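Dodecin (Thermus thermophilus, PDB 2UX9) binds and sequesters flavins such as FMN and FAD, and can also bind coenzyme A, probably as a storage protein, in a hollow, spherical dodecamer. Local coordinates at residues V4-V8 with D37-V41. The protein carries 1 engineered substitution. Numbering follows the deposited sequence.
Sequences VYKKV and DWFEV. With FMN (flavin mononucleotide), chain P.
Trp-38 (chi1 86°, p) lies with one ring face against the FMN isoalloxazine (CE2 to FMN C6, 3.4 Å) and points its edge at the ring face of Tyr-5 in an offset edge-to-face pair, centroids 5.7 Å apart and planes at 72°. Both segments are extended except at Asp-37 (phi/psi -119/-48), where the chain bulges; their axes run in the same general sense, crossing at -36° with a closest approach of 9.1 Å, Tyr-5 level with Asp-37 and Lys-7 with Phe-39, too far for direct strand pairing. Tyr-5 (m) accepts a hydrogen bond at OH from FMN O4' (2.8 Å). Lys-7 (m, t, p, t) passes its CD 4.0 Å from Trp-38 CZ2 and forms a salt bridge from NZ to Glu-40 OE1 (2.8 Å); Trp-38 NE1 donates to Glu-40 OE2 (2.9 Å), and a water links that oxygen to Lys-7 NZ. Tyr-5, Asp-37 and Trp-38 line dodecin's flavin pocket. Strand 52-65 runs antiparallel between the two segments, Asp-37 and Trp-38 forming a classic bulge opposite Gly-63, while Phe-39 packs on helix 18-32 and neighbouring subunits extend the sheet beyond both strands.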
ATOM      1  N   VAL C   4      -4.062 -17.293  21.431  1.00 14.77           N
ATOM      2  CA  VAL C   4      -3.974 -17.243  19.971  1.00 13.56           C
ATOM      3  C   VAL C   4      -5.345 -16.891  19.417  1.00 13.07           C
ATOM      4  O   VAL C   4      -6.363 -17.388  19.892  1.00 13.25           O
ATOM      5  CB  VAL C   4      -3.461 -18.568  19.378  1.00 13.58           C
ATOM      6  CG1 VAL C   4      -3.432 -18.507  17.850  1.00 13.52           C
ATOM      7  CG2 VAL C   4      -2.072 -18.874  19.919  1.00 14.20           C
ATOM      8  N   TYR C   5      -5.367 -15.990  18.447  1.00 13.01           N
ATOM      9  CA  TYR C   5      -6.601 -15.566  17.809  1.00 13.16           C
ATOM     10  C   TYR C   5      -6.600 -16.013  16.364  1.00 13.04           C
ATOM     11  O   TYR C   5      -5.540 -16.189  15.753  1.00 12.71           O
ATOM     12  CB  TYR C   5      -6.751 -14.036  17.864  1.00 13.75           C
ATOM     13  CG  TYR C   5      -6.705 -13.455  19.253  1.00 13.94           C
ATOM     14  CD1 TYR C   5      -7.869 -13.133  19.935  1.00 14.29           C
ATOM     15  CD2 TYR C   5      -5.489 -13.233  19.891  1.00 16.15           C
ATOM     16  CE1 TYR C   5      -7.827 -12.595  21.207  1.00 16.75           C
ATOM     17  CE2 TYR C   5      -5.434 -12.695  21.165  1.00 18.17           C
ATOM     18  CZ  TYR C   5      -6.607 -12.385  21.819  1.00 18.11           C
ATOM     19  OH  TYR C   5      -6.559 -11.850  23.091  1.00 21.04           O
ATOM     20  N   LYS C   6      -7.794 -16.188  15.808  1.00 13.58           N
ATOM     21  CA  LYS C   6      -7.962 -16.415  14.387  1.00 13.89           C
ATOM     22  C   LYS C   6      -8.709 -15.235  13.786  1.00 13.49           C
ATOM     23  O   LYS C   6      -9.596 -14.667  14.421  1.00 13.41           O
ATOM     24  CB  LYS C   6      -8.714 -17.726  14.119  1.00 15.08           C
ATOM     25  CG  LYS C   6      -8.994 -17.933  12.643  1.00 18.04           C
ATOM     26  CD  LYS C   6      -9.170 -19.363  12.223  1.00 22.41           C
ATOM     27  CE  LYS C   6      -9.161 -19.442  10.691  1.00 23.94           C
ATOM     28  NZ  LYS C   6      -9.542 -20.764  10.144  1.00 25.72           N
ATOM     29  N   LYS C   7      -8.341 -14.849  12.568  1.00 13.11           N
ATOM     30  CA  LYS C   7      -9.100 -13.876  11.798  1.00 13.82           C
ATOM     31  C   LYS C   7      -9.729 -14.562  10.601  1.00 13.40           C
ATOM     32  O   LYS C   7      -9.063 -15.344   9.918  1.00 16.17           O
ATOM     33  CB  LYS C   7      -8.198 -12.739  11.333  1.00 13.44           C
ATOM     34  CG  LYS C   7      -7.633 -11.936  12.487  1.00 14.72           C
ATOM     35  CD  LYS C   7      -6.570 -10.936  12.070  1.00 15.87           C
ATOM     36  CE  LYS C   7      -7.166  -9.788  11.302  1.00 17.64           C
ATOM     37  NZ  LYS C   7      -6.105  -8.848  10.792  1.00 17.93           N
ATOM     38  N   VAL C   8     -11.011 -14.286  10.357  1.00 12.80           N
ATOM     39  CA  VAL C   8     -11.685 -14.728   9.135  1.00 13.16           C
ATOM     40  C   VAL C   8     -12.278 -13.541   8.391  1.00 13.20           C
ATOM     41  O   VAL C   8     -12.699 -12.567   9.002  1.00 13.52           O
ATOM     42  CB  VAL C   8     -12.778 -15.769   9.409  1.00 13.79           C
ATOM     43  CG1 VAL C   8     -12.175 -17.020  10.018  1.00 14.35           C
ATOM     44  CG2 VAL C   8     -13.862 -15.196  10.292  1.00 14.62           C
ATOM     45  N   ASP C  37     -14.181 -10.889  19.075  1.00 12.19           N
ATOM     46  CA  ASP C  37     -13.571  -9.795  19.832  1.00 12.42           C
ATOM     47  C   ASP C  37     -13.489  -8.460  19.081  1.00 11.65           C
ATOM     48  O   ASP C  37     -13.840  -7.408  19.634  1.00 12.42           O
ATOM     49  CB  ASP C  37     -12.169 -10.223  20.285  1.00 12.55           C
ATOM     50  CG  ASP C  37     -12.195 -11.178  21.466  1.00 15.23           C
ATOM     51  OD1 ASP C  37     -13.169 -11.178  22.245  1.00 16.51           O
ATOM     52  OD2 ASP C  37     -11.220 -11.942  21.607  1.00 16.66           O
ATOM     53  N   TRP C  38     -13.012  -8.475  17.844  1.00 11.97           N
ATOM     54  CA  TRP C  38     -12.856  -7.233  17.096  1.00 11.81           C
ATOM     55  C   TRP C  38     -13.046  -7.454  15.609  1.00 11.51           C
ATOM     56  O   TRP C  38     -13.019  -8.584  15.127  1.00 12.21           O
ATOM     57  CB  TRP C  38     -11.489  -6.572  17.393  1.00 12.66           C
ATOM     58  CG  TRP C  38     -10.360  -7.081  16.542  1.00 13.12           C
ATOM     59  CD1 TRP C  38      -9.883  -6.510  15.411  1.00 13.59           C
ATOM     60  CD2 TRP C  38      -9.580  -8.268  16.752  1.00 13.17           C
ATOM     61  NE1 TRP C  38      -8.859  -7.267  14.895  1.00 13.48           N
ATOM     62  CE2 TRP C  38      -8.650  -8.345  15.707  1.00 13.43           C
ATOM     63  CE3 TRP C  38      -9.567  -9.253  17.739  1.00 13.34           C
ATOM     64  CZ2 TRP C  38      -7.715  -9.383  15.605  1.00 12.95           C
ATOM     65  CZ3 TRP C  38      -8.639 -10.289  17.634  1.00 13.54           C
ATOM     66  CH2 TRP C  38      -7.736 -10.347  16.569  1.00 14.15           C
ATOM     67  N   PHE C  39     -13.273  -6.361  14.889  1.00 11.65           N
ATOM     68  CA  PHE C  39     -13.345  -6.402  13.443  1.00 12.15           C
ATOM     69  C   PHE C  39     -12.554  -5.259  12.839  1.00 12.26           C
ATOM     70  O   PHE C  39     -12.269  -4.261  13.495  1.00 11.79           O
ATOM     71  CB  PHE C  39     -14.793  -6.409  12.924  1.00 12.36           C
ATOM     72  CG  PHE C  39     -15.559  -5.149  13.222  1.00 12.46           C
ATOM     73  CD1 PHE C  39     -15.578  -4.085  12.328  1.00 12.20           C
ATOM     74  CD2 PHE C  39     -16.267  -5.024  14.397  1.00 12.35           C
ATOM     75  CE1 PHE C  39     -16.283  -2.929  12.608  1.00 12.85           C
ATOM     76  CE2 PHE C  39     -16.978  -3.879  14.674  1.00 13.05           C
ATOM     77  CZ  PHE C  39     -16.978  -2.825  13.781  1.00 12.51           C
ATOM     78  N   GLU C  40     -12.176  -5.456  11.584  1.00 12.12           N
ATOM     79  CA  GLU C  40     -11.425  -4.492  10.792  1.00 12.32           C
ATOM     80  C   GLU C  40     -12.106  -4.409   9.442  1.00 12.44           C
ATOM     81  O   GLU C  40     -12.193  -5.418   8.743  1.00 13.07           O
ATOM     82  CB  GLU C  40      -9.981  -4.968  10.585  1.00 13.18           C
ATOM     83  CG  GLU C  40      -9.194  -5.206  11.861  1.00 15.44           C
ATOM     84  CD  GLU C  40      -7.960  -6.087  11.666  1.00 16.78           C
ATOM     85  OE1 GLU C  40      -7.630  -6.481  10.516  1.00 21.31           O
ATOM     86  OE2 GLU C  40      -7.303  -6.397  12.667  1.00 16.07           O
ATOM     87  N   VAL C  41     -12.577  -3.235   9.045  1.00 11.84           N
ATOM     88  CA  VAL C  41     -13.130  -3.064   7.706  1.00 12.21           C
ATOM     89  C   VAL C  41     -11.988  -3.003   6.687  1.00 12.92           C
ATOM     90  O   VAL C  41     -11.074  -2.184   6.800  1.00 13.83           O
ATOM     91  CB  VAL C  41     -13.998  -1.808   7.604  1.00 12.73           C
ATOM     92  CG1 VAL C  41     -14.454  -1.572   6.170  1.00 12.72           C
ATOM     93  CG2 VAL C  41     -15.198  -1.931   8.544  1.00 13.74           C
TER
HETATM   94  N1  FMN P1073      -9.613  -3.962  20.522  1.00 16.71           N
HETATM   95  C2  FMN P1073     -10.271  -2.836  20.102  1.00 17.34           C
HETATM   96  O2  FMN P1073     -11.014  -2.238  20.875  1.00 17.31           O
HETATM   97  N3  FMN P1073     -10.087  -2.355  18.829  1.00 17.14           N
HETATM   98  C4  FMN P1073      -9.243  -2.996  17.956  1.00 17.93           C
HETATM   99  O4  FMN P1073      -9.402  -2.755  16.753  1.00 17.98           O
HETATM  100  C4A FMN P1073      -8.553  -4.126  18.382  1.00 17.05           C
HETATM  101  N5  FMN P1073      -7.666  -4.777  17.554  1.00 17.56           N
HETATM  102  C5A FMN P1073      -6.990  -5.902  17.973  1.00 16.89           C
HETATM  103  C6  FMN P1073      -6.114  -6.545  17.095  1.00 17.32           C
HETATM  104  C7  FMN P1073      -5.427  -7.685  17.492  1.00 16.82           C
HETATM  105  C7M FMN P1073      -4.328  -8.236  16.616  1.00 16.71           C
HETATM  106  C8  FMN P1073      -5.636  -8.178  18.783  1.00 17.48           C
HETATM  107  C8M FMN P1073      -5.001  -9.461  19.229  1.00 16.25           C
HETATM  108  C9  FMN P1073      -6.506  -7.548  19.656  1.00 17.13           C
HETATM  109  C9A FMN P1073      -7.200  -6.402  19.256  1.00 17.20           C
HETATM  110  N10 FMN P1073      -8.089  -5.742  20.102  1.00 17.77           N
HETATM  111  C10 FMN P1073      -8.745  -4.605  19.668  1.00 17.25           C
HETATM  112  C1' FMN P1073      -8.442  -6.296  21.465  1.00 17.31           C
HETATM  113  C2' FMN P1073      -9.397  -7.488  21.361  1.00 19.04           C
HETATM  114  O2' FMN P1073     -10.623  -7.063  20.799  1.00 20.82           O
HETATM  115  C3' FMN P1073      -9.669  -8.121  22.728  1.00 20.78           C
HETATM  116  O3' FMN P1073     -10.265  -7.188  23.604  1.00 21.56           O
HETATM  117  C4' FMN P1073      -8.409  -8.659  23.401  1.00 21.77           C
HETATM  118  O4' FMN P1073      -7.619  -9.384  22.483  1.00 22.89           O
HETATM  119  C5' FMN P1073      -8.782  -9.578  24.548  1.00 22.65           C
HETATM  120  O5' FMN P1073      -9.415 -10.685  23.961  1.00 23.42           O
HETATM  121  P   FMN P1073      -9.783 -11.982  24.809  1.00 23.59           P
HETATM  122  O1P FMN P1073     -10.669 -12.867  23.955  1.00 21.10           O
HETATM  123  O2P FMN P1073      -8.500 -12.704  25.148  1.00 24.63           O
HETATM  124  O3P FMN P1073     -10.497 -11.559  26.074  1.00 25.08           O
HETATM  125  O   HOH W   1      -4.947  -7.477  12.881  1.00 17.32           O